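PDB 6E1Q: indole-3-acetic acid-amido synthetase GH3.15 from Arabidopsis thaliana, which joins glutamine, and possibly cysteine, to the auxin precursor indole-3-butyric acid in an ATP-dependent adenylating reaction, and likewise conjugates the herbicide 2,4-DB to glutamine. Local coordinates for residues S37-T42 against G400-R405; I286-W291 against G317-T322; G476-Y481 against A513-G518; P535-E540 against E571-S576. All blocks are in the same frame, centred on the assembly; numbering follows the deposited sequence.

Contact 1: residues S37-T42 against G400-R405; sequences SRNAQT and GLYRYR
The corner between helices 24-38 and 43-49, a type I beta turn from Asn-39 to Thr-42, receives the hydroxyl end of Tyr-402 against Asn-39. Tyr-402 belongs to the loop that runs into strand 404-416. Its OH lies 3.2 Å from Asn-39 CB and the same distance from Asn-39 CG, over the root of the amide and not at one of its polar ends. The approach is oblique, the amide and ring planes standing 75° apart. With CG beside its backbone N (chi1 -66°), Asn-39 carries its amide in front of the phenol, yet both polar groups are satisfied by others: OD1 takes the N-H of Asp-88, ND2 reaches Ile-35 O in the helix, and the tyrosine hydroxyl bonds to Ile-86 O. The pair is therefore van der Waals packing between buried, already bonded groups. Thr-42 OG1 stands 4.3 Å from Tyr-402 OH at the margin. The turn is closed by Asn-39 O, which accepts from Thr-42 N at 3.1 Å and from Thr-42 OG1 at 2.9 Å, the latter in the carbonyl plane. Thr-42 OG1 also caps helix 43-49 at Leu-45 N. Beyond Tyr-402, Arg-403 and Tyr-404 face Val-395 in a G1 beta bulge, and Tyr-404 OH bonds to the ATP-site residue Glu-330. Leu-45 of helix 43-49 and Thr-396 of strand 390-396 both pack on Tyr-402, which thus sits between the N-terminal helices and the central-domain strands.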
loop_
_atom_site.group_PDB
_atom_site.type_symbol
_atom_site.label_atom_id
_atom_site.label_comp_id
_atom_site.label_asym_id
_atom_site.label_seq_id
_atom_site.Cartn_x
_atom_site.Cartn_y
_atom_site.Cartn_z
ATOM N N SER A 37 21.037 5.472 -24.168
ATOM C CA SER A 37 21.691 4.823 -25.304
ATOM C C SER A 37 20.818 3.711 -25.877
ATOM O O SER A 37 20.604 3.643 -27.089
ATOM C CB SER A 37 23.061 4.276 -24.897
ATOM O OG SER A 37 23.838 5.259 -24.236
ATOM N N ARG A 38 20.290 2.841 -25.016
ATOM C CA ARG A 38 19.522 1.700 -25.504
ATOM C C ARG A 38 18.196 2.127 -26.122
ATOM O O ARG A 38 17.701 1.450 -27.033
ATOM C CB ARG A 38 19.297 0.690 -24.371
ATOM C CG ARG A 38 20.491 -0.258 -24.179
ATOM C CD ARG A 38 20.538 -0.956 -22.816
ATOM N NE ARG A 38 21.917 -1.285 -22.429
ATOM C CZ ARG A 38 22.282 -1.811 -21.257
ATOM N NH1 ARG A 38 21.378 -2.085 -20.322
ATOM N NH2 ARG A 38 23.563 -2.058 -21.014
ATOM N N ASN A 39 17.619 3.246 -25.672
ATOM C CA ASN A 39 16.296 3.672 -26.121
ATOM C C ASN A 39 16.348 4.863 -27.069
ATOM O O ASN A 39 15.326 5.525 -27.283
ATOM C CB ASN A 39 15.410 3.993 -24.917
ATOM C CG ASN A 39 15.114 2.768 -24.084
ATOM O OD1 ASN A 39 14.381 1.874 -24.511
ATOM N ND2 ASN A 39 15.692 2.711 -22.892
ATOM N N ALA A 40 17.513 5.115 -27.671
ATOM C CA ALA A 40 17.728 6.322 -28.462
ATOM C C ALA A 40 16.872 6.359 -29.722
ATOM O O ALA A 40 16.605 7.442 -30.253
ATOM C CB ALA A 40 19.208 6.435 -28.841
ATOM N N GLN A 41 16.459 5.206 -30.243
ATOM C CA GLN A 41 15.656 5.202 -31.455
ATOM C C GLN A 41 14.184 4.907 -31.187
ATOM O O GLN A 41 13.426 4.716 -32.143
ATOM C CB GLN A 41 16.231 4.219 -32.477
ATOM C CG GLN A 41 17.599 4.646 -33.035
ATOM C CD GLN A 41 17.545 5.972 -33.803
ATOM O OE1 GLN A 41 18.056 6.996 -33.337
ATOM N NE2 GLN A 41 16.928 5.954 -34.983
ATOM N N THR A 42 13.755 4.876 -29.921
ATOM C CA THR A 42 12.322 4.812 -29.645
ATOM C C THR A 42 11.640 6.071 -30.170
ATOM O O THR A 42 12.252 7.139 -30.285
ATOM C CB THR A 42 12.023 4.673 -28.147
ATOM O OG1 THR A 42 12.490 5.836 -27.442
ATOM C CG2 THR A 42 12.651 3.416 -27.573
ATOM N N GLY A 400 10.245 2.229 -20.361
ATOM C CA GLY A 400 9.635 3.229 -21.219
ATOM C C GLY A 400 9.051 4.455 -20.548
ATOM O O GLY A 400 8.247 5.151 -21.174
ATOM N N LEU A 401 9.430 4.762 -19.309
ATOM C CA LEU A 401 9.071 6.032 -18.681
ATOM C C LEU A 401 10.308 6.917 -18.543
ATOM O O LEU A 401 11.391 6.442 -18.172
ATOM C CB LEU A 401 8.432 5.805 -17.314
ATOM C CG LEU A 401 7.182 4.917 -17.368
ATOM C CD1 LEU A 401 6.651 4.688 -15.973
ATOM C CD2 LEU A 401 6.113 5.547 -18.259
ATOM N N TYR A 402 10.138 8.209 -18.829
ATOM C CA TYR A 402 11.234 9.166 -18.846
ATOM C C TYR A 402 10.795 10.398 -18.074
ATOM O O TYR A 402 9.811 11.043 -18.450
ATOM C CB TYR A 402 11.615 9.513 -20.288
ATOM C CG TYR A 402 11.931 8.277 -21.088
ATOM C CD1 TYR A 402 13.206 7.721 -21.057
ATOM C CD2 TYR A 402 10.950 7.642 -21.847
ATOM C CE1 TYR A 402 13.504 6.584 -21.778
ATOM C CE2 TYR A 402 11.238 6.499 -22.582
ATOM C CZ TYR A 402 12.520 5.977 -22.536
ATOM O OH TYR A 402 12.842 4.844 -23.235
ATOM N N ARG A 403 11.499 10.696 -16.981
ATOM C CA ARG A 403 11.220 11.857 -16.128
ATOM C C ARG A 403 9.742 11.931 -15.772
ATOM O O ARG A 403 9.048 12.918 -16.032
ATOM C CB ARG A 403 11.680 13.160 -16.781
ATOM C CG ARG A 403 13.061 13.061 -17.389
ATOM C CD ARG A 403 13.600 14.421 -17.755
ATOM N NE ARG A 403 14.112 15.131 -16.587
ATOM C CZ ARG A 403 14.362 16.435 -16.562
ATOM N NH1 ARG A 403 14.134 17.179 -17.640
ATOM N NH2 ARG A 403 14.836 16.993 -15.460
ATOM N N TYR A 404 9.277 10.857 -15.152
ATOM C CA TYR A 404 7.863 10.622 -14.948
ATOM C C TYR A 404 7.533 10.873 -13.483
ATOM O O TYR A 404 8.217 10.370 -12.585
ATOM C CB TYR A 404 7.516 9.191 -15.374
ATOM C CG TYR A 404 6.148 8.682 -14.980
ATOM C CD1 TYR A 404 5.918 8.157 -13.702
ATOM C CD2 TYR A 404 5.093 8.670 -15.898
ATOM C CE1 TYR A 404 4.668 7.653 -13.342
ATOM C CE2 TYR A 404 3.834 8.176 -15.540
ATOM C CZ TYR A 404 3.630 7.666 -14.266
ATOM O OH TYR A 404 2.397 7.160 -13.896
ATOM N N ARG A 405 6.495 11.652 -13.252
ATOM C CA ARG A 405 6.124 12.047 -11.908
ATOM C C ARG A 405 5.317 10.938 -11.254
ATOM O O ARG A 405 4.282 10.514 -11.775
ATOM C CB ARG A 405 5.341 13.356 -11.944
ATOM C CG ARG A 405 6.246 14.556 -12.180
ATOM C CD ARG A 405 5.420 15.796 -12.474
ATOM N NE ARG A 405 4.680 16.213 -11.292
ATOM C CZ ARG A 405 3.742 17.151 -11.299
ATOM N NH1 ARG A 405 3.440 17.772 -12.434
ATOM N NH2 ARG A 405 3.114 17.468 -10.174
#

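Contact 2: residues I286-W291 against G317-T322; sequences ILKRLW and GGLPLT
Lys-288 and Leu-319 lie obliquely across one another, the aliphatic part of the lysine running over the branched end of the leucine. Lys-288 CG swings away from its own backbone N (chi1 -156°), and bends at chi2 and chi4 arch the chain past Gly-317 O and bring NZ back to Leu-319. The nearest approach is Lys-288 CG to Leu-319 CG, 3.8 Å. Both leucine methyls lie near Lys-288 CG; CD1 also reaches Lys-288 CA, 4.0 Å away, and CD2 also reaches Lys-288 NZ, 3.9 Å away. Farther along, the chain passes the backbone of Gly-317, with Lys-288 CD 3.9 Å from Gly-317 O. Having no side chain and taking a positive phi where helix 309-316 ends, Gly-317 comes close to the helix 286-290 backbone, its CA 5.5 Å from that of Lys-288. Leu-287, one residue back, shares a backbone hydrogen bond with Tyr-315, and Leu-319 also packs on Ile-297, so the short helix is held against the turn that leads from helix 309-316 into strand 321-327 of the N-terminal domain. What passes between the segments is methylene, methyl and backbone packing. The ammonium group makes no polar bond across the interface, and a partly exposed lysine serves here mainly through its hydrocarbon chain, which shields one side of a buried leucine.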
loop_
_atom_site.group_PDB
_atom_site.type_symbol
_atom_site.label_atom_id
_atom_site.label_comp_id
_atom_site.label_asym_id
_atom_site.label_seq_id
_atom_site.Cartn_x
_atom_site.Cartn_y
_atom_site.Cartn_z
ATOM N N ILE A 286 -4.057 -12.287 18.551
ATOM C CA ILE A 286 -4.505 -13.454 17.782
ATOM C C ILE A 286 -3.519 -13.819 16.668
ATOM O O ILE A 286 -3.341 -15.002 16.354
ATOM C CB ILE A 286 -5.917 -13.199 17.211
ATOM C CG1 ILE A 286 -6.493 -14.484 16.592
ATOM C CG2 ILE A 286 -5.882 -12.085 16.181
ATOM C CD1 ILE A 286 -6.645 -15.640 17.603
ATOM N N LEU A 287 -2.860 -12.825 16.051
ATOM C CA LEU A 287 -1.970 -13.157 14.936
ATOM C C LEU A 287 -0.768 -13.955 15.413
ATOM O O LEU A 287 -0.384 -14.946 14.780
ATOM C CB LEU A 287 -1.510 -11.904 14.203
ATOM C CG LEU A 287 -2.604 -11.222 13.382
ATOM C CD1 LEU A 287 -2.013 -10.003 12.640
ATOM C CD2 LEU A 287 -3.251 -12.227 12.412
ATOM N N LYS A 288 -0.171 -13.550 16.537
ATOM C CA LYS A 288 0.921 -14.335 17.094
ATOM C C LYS A 288 0.426 -15.668 17.623
ATOM O O LYS A 288 1.132 -16.676 17.532
ATOM C CB LYS A 288 1.634 -13.577 18.213
ATOM C CG LYS A 288 3.073 -14.052 18.402
ATOM C CD LYS A 288 3.454 -14.143 19.859
ATOM C CE LYS A 288 4.958 -13.937 20.028
ATOM N NZ LYS A 288 5.763 -14.688 19.010
ATOM N N ARG A 289 -0.765 -15.693 18.217
ATOM C CA ARG A 289 -1.240 -16.951 18.781
ATOM C C ARG A 289 -1.548 -17.963 17.684
ATOM O O ARG A 289 -1.308 -19.159 17.860
ATOM C CB ARG A 289 -2.455 -16.700 19.678
ATOM C CG ARG A 289 -2.069 -15.848 20.868
ATOM C CD ARG A 289 -3.133 -15.773 21.920
ATOM N NE ARG A 289 -4.188 -14.825 21.584
ATOM C CZ ARG A 289 -5.424 -15.182 21.244
ATOM N NH1 ARG A 289 -5.751 -16.472 21.177
ATOM N NH2 ARG A 289 -6.334 -14.250 20.975
ATOM N N LEU A 290 -2.050 -17.498 16.536
ATOM C CA LEU A 290 -2.319 -18.408 15.429
ATOM C C LEU A 290 -1.039 -18.806 14.697
ATOM O O LEU A 290 -0.908 -19.952 14.247
ATOM C CB LEU A 290 -3.307 -17.764 14.462
ATOM C CG LEU A 290 -4.736 -17.642 15.001
ATOM C CD1 LEU A 290 -5.657 -17.104 13.934
ATOM C CD2 LEU A 290 -5.250 -18.998 15.484
ATOM N N TRP A 291 -0.076 -17.886 14.581
ATOM C CA TRP A 291 1.197 -18.159 13.923
ATOM C C TRP A 291 2.322 -17.864 14.915
ATOM O O TRP A 291 3.029 -16.852 14.799
ATOM C CB TRP A 291 1.285 -17.378 12.610
ATOM C CG TRP A 291 0.285 -17.926 11.622
ATOM C CD1 TRP A 291 0.402 -19.101 10.912
ATOM C CD2 TRP A 291 -1.000 -17.383 11.283
ATOM N NE1 TRP A 291 -0.718 -19.305 10.152
ATOM C CE2 TRP A 291 -1.597 -18.271 10.359
ATOM C CE3 TRP A 291 -1.708 -16.235 11.668
ATOM C CZ2 TRP A 291 -2.865 -18.040 9.803
ATOM C CZ3 TRP A 291 -2.966 -16.007 11.119
ATOM C CH2 TRP A 291 -3.537 -16.907 10.199
ATOM N N GLY A 317 0.320 -9.067 19.032
ATOM C CA GLY A 317 0.992 -9.710 20.148
ATOM C C GLY A 317 2.481 -9.456 20.196
ATOM O O GLY A 317 3.246 -10.331 20.622
ATOM N N GLY A 318 2.915 -8.280 19.752
ATOM C CA GLY A 318 4.322 -7.937 19.815
ATOM C C GLY A 318 5.144 -8.326 18.603
ATOM O O GLY A 318 6.330 -7.974 18.546
ATOM N N LEU A 319 4.586 -9.060 17.645
ATOM C CA LEU A 319 5.312 -9.246 16.393
ATOM C C LEU A 319 5.611 -7.874 15.795
ATOM O O LEU A 319 4.704 -7.033 15.710
ATOM C CB LEU A 319 4.520 -10.075 15.398
ATOM C CG LEU A 319 4.264 -11.512 15.839
ATOM C CD1 LEU A 319 3.408 -12.221 14.812
ATOM C CD2 LEU A 319 5.594 -12.197 16.022
ATOM N N PRO A 320 6.853 -7.589 15.414
ATOM C CA PRO A 320 7.147 -6.259 14.875
ATOM C C PRO A 320 6.474 -6.071 13.525
ATOM O O PRO A 320 6.448 -6.976 12.686
ATOM C CB PRO A 320 8.679 -6.241 14.774
ATOM C CG PRO A 320 9.088 -7.665 14.750
ATOM C CD PRO A 320 8.063 -8.429 15.532
ATOM N N LEU A 321 5.868 -4.904 13.346
ATOM C CA LEU A 321 5.322 -4.538 12.047
ATOM C C LEU A 321 6.452 -3.967 11.212
ATOM O O LEU A 321 7.077 -2.972 11.606
ATOM C CB LEU A 321 4.194 -3.522 12.192
ATOM C CG LEU A 321 3.155 -3.793 13.278
ATOM C CD1 LEU A 321 2.107 -2.702 13.240
ATOM C CD2 LEU A 321 2.523 -5.171 13.094
ATOM N N THR A 322 6.741 -4.599 10.081
ATOM C CA THR A 322 7.825 -4.132 9.230
ATOM C C THR A 322 7.277 -3.622 7.904
ATOM O O THR A 322 6.253 -4.094 7.407
ATOM C CB THR A 322 8.867 -5.235 8.984
ATOM O OG1 THR A 322 8.248 -6.365 8.349
ATOM C CG2 THR A 322 9.481 -5.678 10.302
#

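Contact 3: residues G476-Y481 against A513-G518; sequences GHYVIY and AVYRKG
Tyr-478 and Tyr-515 meet ring against ring, Tyr-515 CE2 lying over one face of the Tyr-478 ring, off-centre, near its edge atoms, and 3.5 Å from Tyr-478 CE2. The centroids are 4.9 Å apart and the planes 42° apart, an oblique pairing of two side chains that run antiparallel past one another. Tyr-478 has an unusual second torsion, chi2 -3°, which puts its CA-CB bond nearly in the ring plane and turns that face toward the helix. A water bridges the segments as well: it accepts from Tyr-478 N at 2.8 Å and donates to Tyr-515 OH at 2.6 Å, lying in the plane of the Tyr-515 ring at its edge. Tyr-478 belongs to strand 477-485 of the four-stranded mixed sheet in the GH3 C-terminal domain, and Tyr-515 to helix 513-522, so the pair fastens this helix onto the sheet near the start of an inner strand. Tyr-515 OH bonds to Glu-508 in helix 497-510, whereas Tyr-478 OH is gripped by Thr-439 OG1 and Asp-437 OD2. Farther out, His-477 and Val-479 make backbone hydrogen bonds to strand 461-470, while Tyr-478 and Ile-480 make theirs to Glu-529 of strand 529-533. On the helix side, Tyr-515 N bonds to Asp-512 OD1, just before the first helical turn.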
loop_
_atom_site.group_PDB
_atom_site.type_symbol
_atom_site.label_atom_id
_atom_site.label_comp_id
_atom_site.label_asym_id
_atom_site.label_seq_id
_atom_site.Cartn_x
_atom_site.Cartn_y
_atom_site.Cartn_z
ATOM N N GLY A 476 -21.158 25.921 4.038
ATOM C CA GLY A 476 -20.647 24.577 3.899
ATOM C C GLY A 476 -19.743 24.194 5.053
ATOM O O GLY A 476 -19.160 25.042 5.730
ATOM N N HIS A 477 -19.636 22.886 5.295
ATOM C CA HIS A 477 -18.743 22.400 6.343
ATOM C C HIS A 477 -18.316 20.965 6.050
ATOM O O HIS A 477 -18.933 20.257 5.251
ATOM C CB HIS A 477 -19.388 22.508 7.729
ATOM C CG HIS A 477 -20.457 21.493 7.986
ATOM N ND1 HIS A 477 -21.733 21.608 7.478
ATOM C CD2 HIS A 477 -20.438 20.342 8.700
ATOM C CE1 HIS A 477 -22.458 20.578 7.877
ATOM N NE2 HIS A 477 -21.695 19.792 8.615
ATOM N N TYR A 478 -17.229 20.558 6.698
ATOM C CA TYR A 478 -16.719 19.205 6.572
ATOM C C TYR A 478 -17.502 18.253 7.460
ATOM O O TYR A 478 -17.871 18.587 8.590
ATOM C CB TYR A 478 -15.247 19.130 6.965
ATOM C CG TYR A 478 -14.282 19.853 6.062
ATOM C CD1 TYR A 478 -14.706 20.491 4.907
ATOM C CD2 TYR A 478 -12.928 19.894 6.375
ATOM C CE1 TYR A 478 -13.803 21.151 4.091
ATOM C CE2 TYR A 478 -12.026 20.536 5.565
ATOM C CZ TYR A 478 -12.464 21.169 4.431
ATOM O OH TYR A 478 -11.556 21.820 3.633
ATOM N N VAL A 479 -17.725 17.049 6.943
ATOM C CA VAL A 479 -18.273 15.925 7.689
ATOM C C VAL A 479 -17.207 14.835 7.734
ATOM O O VAL A 479 -16.767 14.358 6.678
ATOM C CB VAL A 479 -19.555 15.389 7.030
ATOM C CG1 VAL A 479 -19.984 14.101 7.701
ATOM C CG2 VAL A 479 -20.669 16.421 7.086
ATOM N N ILE A 480 -16.807 14.423 8.940
ATOM C CA ILE A 480 -15.906 13.282 9.122
ATOM C C ILE A 480 -16.679 12.119 9.742
ATOM O O ILE A 480 -17.273 12.259 10.818
ATOM C CB ILE A 480 -14.686 13.649 9.982
ATOM C CG1 ILE A 480 -14.228 15.074 9.681
ATOM C CG2 ILE A 480 -13.559 12.652 9.746
ATOM C CD1 ILE A 480 -13.578 15.249 8.328
ATOM N N TYR A 481 -16.657 10.960 9.075
ATOM C CA TYR A 481 -17.291 9.748 9.596
ATOM C C TYR A 481 -16.274 8.940 10.404
ATOM O O TYR A 481 -15.231 8.547 9.878
ATOM C CB TYR A 481 -17.864 8.888 8.464
ATOM C CG TYR A 481 -18.904 9.585 7.607
ATOM C CD1 TYR A 481 -20.247 9.591 7.970
ATOM C CD2 TYR A 481 -18.538 10.242 6.435
ATOM C CE1 TYR A 481 -21.206 10.244 7.184
ATOM C CE2 TYR A 481 -19.483 10.892 5.645
ATOM C CZ TYR A 481 -20.809 10.882 6.025
ATOM O OH TYR A 481 -21.720 11.524 5.235
ATOM N N ALA A 513 -4.220 27.068 7.215
ATOM C CA ALA A 513 -4.624 28.448 7.449
ATOM C C ALA A 513 -5.810 28.862 6.586
ATOM O O ALA A 513 -6.616 29.697 7.014
ATOM C CB ALA A 513 -3.444 29.385 7.200
ATOM N N VAL A 514 -5.933 28.312 5.375
ATOM C CA VAL A 514 -7.047 28.706 4.518
ATOM C C VAL A 514 -8.358 28.215 5.112
ATOM O O VAL A 514 -9.342 28.965 5.183
ATOM C CB VAL A 514 -6.839 28.203 3.075
ATOM C CG1 VAL A 514 -8.047 28.544 2.214
ATOM C CG2 VAL A 514 -5.590 28.829 2.472
ATOM N N TYR A 515 -8.384 26.963 5.575
ATOM C CA TYR A 515 -9.537 26.474 6.325
ATOM C C TYR A 515 -9.789 27.340 7.554
ATOM O O TYR A 515 -10.915 27.784 7.801
ATOM C CB TYR A 515 -9.325 25.010 6.743
ATOM C CG TYR A 515 -10.498 24.453 7.526
ATOM C CD1 TYR A 515 -10.579 24.609 8.914
ATOM C CD2 TYR A 515 -11.545 23.804 6.877
ATOM C CE1 TYR A 515 -11.670 24.121 9.631
ATOM C CE2 TYR A 515 -12.632 23.308 7.582
ATOM C CZ TYR A 515 -12.682 23.472 8.960
ATOM O OH TYR A 515 -13.758 23.001 9.660
ATOM N N ARG A 516 -8.745 27.591 8.341
ATOM C CA ARG A 516 -8.963 28.219 9.638
ATOM C C ARG A 516 -9.343 29.684 9.478
ATOM O O ARG A 516 -10.229 30.180 10.186
ATOM C CB ARG A 516 -7.722 28.048 10.509
ATOM C CG ARG A 516 -7.574 26.617 11.018
ATOM C CD ARG A 516 -6.375 26.442 11.944
ATOM N NE ARG A 516 -5.124 26.366 11.196
ATOM C CZ ARG A 516 -4.285 27.384 11.035
ATOM N NH1 ARG A 516 -4.555 28.566 11.570
ATOM N NH2 ARG A 516 -3.173 27.218 10.335
ATOM N N LYS A 517 -8.708 30.384 8.533
ATOM C CA LYS A 517 -9.142 31.738 8.201
ATOM C C LYS A 517 -10.585 31.735 7.710
ATOM O O LYS A 517 -11.368 32.629 8.052
ATOM C CB LYS A 517 -8.208 32.349 7.157
ATOM C CG LYS A 517 -8.508 33.798 6.839
ATOM C CD LYS A 517 -9.203 34.001 5.519
ATOM C CE LYS A 517 -8.685 35.275 4.858
ATOM N NZ LYS A 517 -9.540 35.700 3.725
ATOM N N GLY A 518 -10.958 30.720 6.925
ATOM C CA GLY A 518 -12.347 30.581 6.523
ATOM C C GLY A 518 -13.288 30.456 7.706
ATOM O O GLY A 518 -14.380 31.027 7.708
HETATM O O HOH W 1 -16.052 22.311 8.588
#

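Contact 4: residues P535-E540 against E571-S576; sequences PGAFDE and EANVIS
Ala-537 and Asn-573 form the close-packed part of this contact: the methyl of the buried alanine, in the first turn of helix 537-547, presses on the flank of the asparagine, its CB 3.8 Å from both Asn-573 CB and Asn-573 CG. Asn-573 OD1 comes alongside, 3.8 Å from Ala-537 CA. One helical turn later, on the exposed side, lies the polar part. Glu-540 leaves the helix with CG anti to its backbone N and an extended chain beyond, which carries the carboxylate to the asparagine amide. Asn-573 ND2 donates to Glu-540 OE1 at 3.1 Å along a nearly straight N-H path of 163°. The carboxylate oxygen lies in the amide plane, but the amide nitrogen stands well above the carboxylate plane, 60° out of it, and the two flat groups are turned 72° against each other. Glu-540 OE1 is also 3.5 Å from Asn-573 OD1. Since Asn-573 ND2 gives its other bond to Ile-569 O, the amide is held from the last turn of helix 564-571, and the glutamate, on the outer side of the contact, adds a second hold. Around the tight part, Glu-483 of strand 477-485 accepts from the N-H groups of Gly-536, the N-cap, and Phe-538, while a backbone bond joins Asn-573 to Lys-534. The arrangement is that of a strand-to-helix connection meeting a type I turn, Glu-571 to Val-574, which leads into the edge strand 574-579 of the C-terminal alpha/beta domain.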
loop_
_atom_site.group_PDB
_atom_site.type_symbol
_atom_site.label_atom_id
_atom_site.label_comp_id
_atom_site.label_asym_id
_atom_site.label_seq_id
_atom_site.Cartn_x
_atom_site.Cartn_y
_atom_site.Cartn_z
ATOM N N PRO A 535 -20.519 0.104 13.934
ATOM C CA PRO A 535 -19.502 -0.860 13.496
ATOM C C PRO A 535 -19.943 -1.607 12.239
ATOM O O PRO A 535 -21.129 -1.894 12.042
ATOM C CB PRO A 535 -19.380 -1.812 14.691
ATOM C CG PRO A 535 -19.771 -0.985 15.870
ATOM C CD PRO A 535 -20.798 0.004 15.381
ATOM N N GLY A 536 -18.971 -1.925 11.384
ATOM C CA GLY A 536 -19.255 -2.520 10.094
ATOM C C GLY A 536 -19.573 -1.536 8.990
ATOM O O GLY A 536 -19.710 -1.953 7.830
ATOM N N ALA A 537 -19.693 -0.243 9.307
ATOM C CA ALA A 537 -19.975 0.755 8.279
ATOM C C ALA A 537 -18.924 0.739 7.179
ATOM O O ALA A 537 -19.247 0.911 6.000
ATOM C CB ALA A 537 -20.040 2.147 8.897
ATOM N N PHE A 538 -17.655 0.566 7.543
ATOM C CA PHE A 538 -16.602 0.704 6.553
ATOM C C PHE A 538 -16.371 -0.582 5.769
ATOM O O PHE A 538 -15.807 -0.521 4.674
ATOM C CB PHE A 538 -15.326 1.200 7.232
ATOM C CG PHE A 538 -15.337 2.677 7.453
ATOM C CD1 PHE A 538 -14.929 3.537 6.441
ATOM C CD2 PHE A 538 -15.818 3.214 8.639
ATOM C CE1 PHE A 538 -14.968 4.920 6.614
ATOM C CE2 PHE A 538 -15.866 4.605 8.830
ATOM C CZ PHE A 538 -15.436 5.456 7.811
ATOM N N ASP A 539 -16.826 -1.730 6.286
ATOM C CA ASP A 539 -16.940 -2.927 5.453
ATOM C C ASP A 539 -18.086 -2.817 4.458
ATOM O O ASP A 539 -17.955 -3.258 3.313
ATOM C CB ASP A 539 -17.122 -4.169 6.310
ATOM C CG ASP A 539 -15.883 -4.524 7.047
ATOM O OD1 ASP A 539 -14.838 -3.902 6.752
ATOM O OD2 ASP A 539 -15.944 -5.430 7.896
ATOM N N GLU A 540 -19.221 -2.241 4.869
ATOM C CA GLU A 540 -20.291 -1.988 3.907
ATOM C C GLU A 540 -19.815 -1.046 2.809
ATOM O O GLU A 540 -20.101 -1.258 1.625
ATOM C CB GLU A 540 -21.530 -1.408 4.605
ATOM C CG GLU A 540 -22.694 -1.084 3.626
ATOM C CD GLU A 540 -23.972 -0.571 4.322
ATOM O OE1 GLU A 540 -23.999 -0.515 5.566
ATOM O OE2 GLU A 540 -24.952 -0.221 3.624
ATOM N N GLU A 571 -24.294 7.711 5.257
ATOM C CA GLU A 571 -25.279 8.515 5.965
ATOM C C GLU A 571 -26.272 7.647 6.731
ATOM O O GLU A 571 -26.674 8.011 7.839
ATOM C CB GLU A 571 -25.993 9.474 4.999
ATOM C CG GLU A 571 -25.310 10.859 4.818
ATOM C CD GLU A 571 -25.097 11.654 6.124
ATOM O OE1 GLU A 571 -25.581 11.234 7.197
ATOM O OE2 GLU A 571 -24.424 12.707 6.074
ATOM N N ALA A 572 -26.647 6.479 6.211
ATOM C CA ALA A 572 -27.599 5.728 7.022
ATOM C C ALA A 572 -26.923 4.806 8.033
ATOM O O ALA A 572 -27.620 4.110 8.775
ATOM C CB ALA A 572 -28.584 4.948 6.136
ATOM N N ASN A 573 -25.599 4.796 8.116
ATOM C CA ASN A 573 -24.947 4.165 9.259
ATOM C C ASN A 573 -24.724 5.122 10.430
ATOM O O ASN A 573 -24.225 4.688 11.475
ATOM C CB ASN A 573 -23.600 3.548 8.856
ATOM C CG ASN A 573 -23.758 2.245 8.087
ATOM O OD1 ASN A 573 -23.741 1.150 8.678
ATOM N ND2 ASN A 573 -23.835 2.349 6.755
ATOM N N VAL A 574 -25.075 6.400 10.282
ATOM C CA VAL A 574 -24.758 7.410 11.290
ATOM C C VAL A 574 -25.588 7.186 12.549
ATOM O O VAL A 574 -26.817 7.066 12.487
ATOM C CB VAL A 574 -24.991 8.820 10.725
ATOM C CG1 VAL A 574 -25.024 9.847 11.850
ATOM C CG2 VAL A 574 -23.907 9.173 9.726
ATOM N N ILE A 575 -24.914 7.134 13.701
ATOM C CA ILE A 575 -25.570 7.097 15.009
ATOM C C ILE A 575 -25.727 8.507 15.560
ATOM O O ILE A 575 -26.834 9.052 15.664
ATOM C CB ILE A 575 -24.770 6.286 16.043
ATOM C CG1 ILE A 575 -24.416 4.897 15.558
ATOM C CG2 ILE A 575 -25.523 6.255 17.385
ATOM C CD1 ILE A 575 -23.457 4.225 16.528
ATOM N N SER A 576 -24.602 9.069 15.973
ATOM C CA SER A 576 -24.547 10.360 16.619
ATOM C C SER A 576 -23.767 11.316 15.736
ATOM O O SER A 576 -22.949 10.902 14.903
ATOM C CB SER A 576 -23.910 10.242 18.001
ATOM O OG SER A 576 -22.886 9.262 18.015
#

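From the N terminus, contact 1 opens first and closes the longest loop, bringing the corner after helix 24-38 back to the central-domain strands some 360 residues later. Within that loop falls contact 2, which closes a short excursion in the N-terminal domain; the centres of the two are about 44 Å apart, on opposite sides of the chain's centre. Contacts 3 and 4 follow in series, and no loops cross. Both belong to the C-terminal domain: 476-481 with 513-518 fixes a helix on its sheet, and 535-540 with 571-576 joins a helix start to the turn that enters an edge strand. They touch: Tyr-481 packs on Val-574 and Phe-538, its OH probably weakly hydrogen-bonded to Glu-571 OE2.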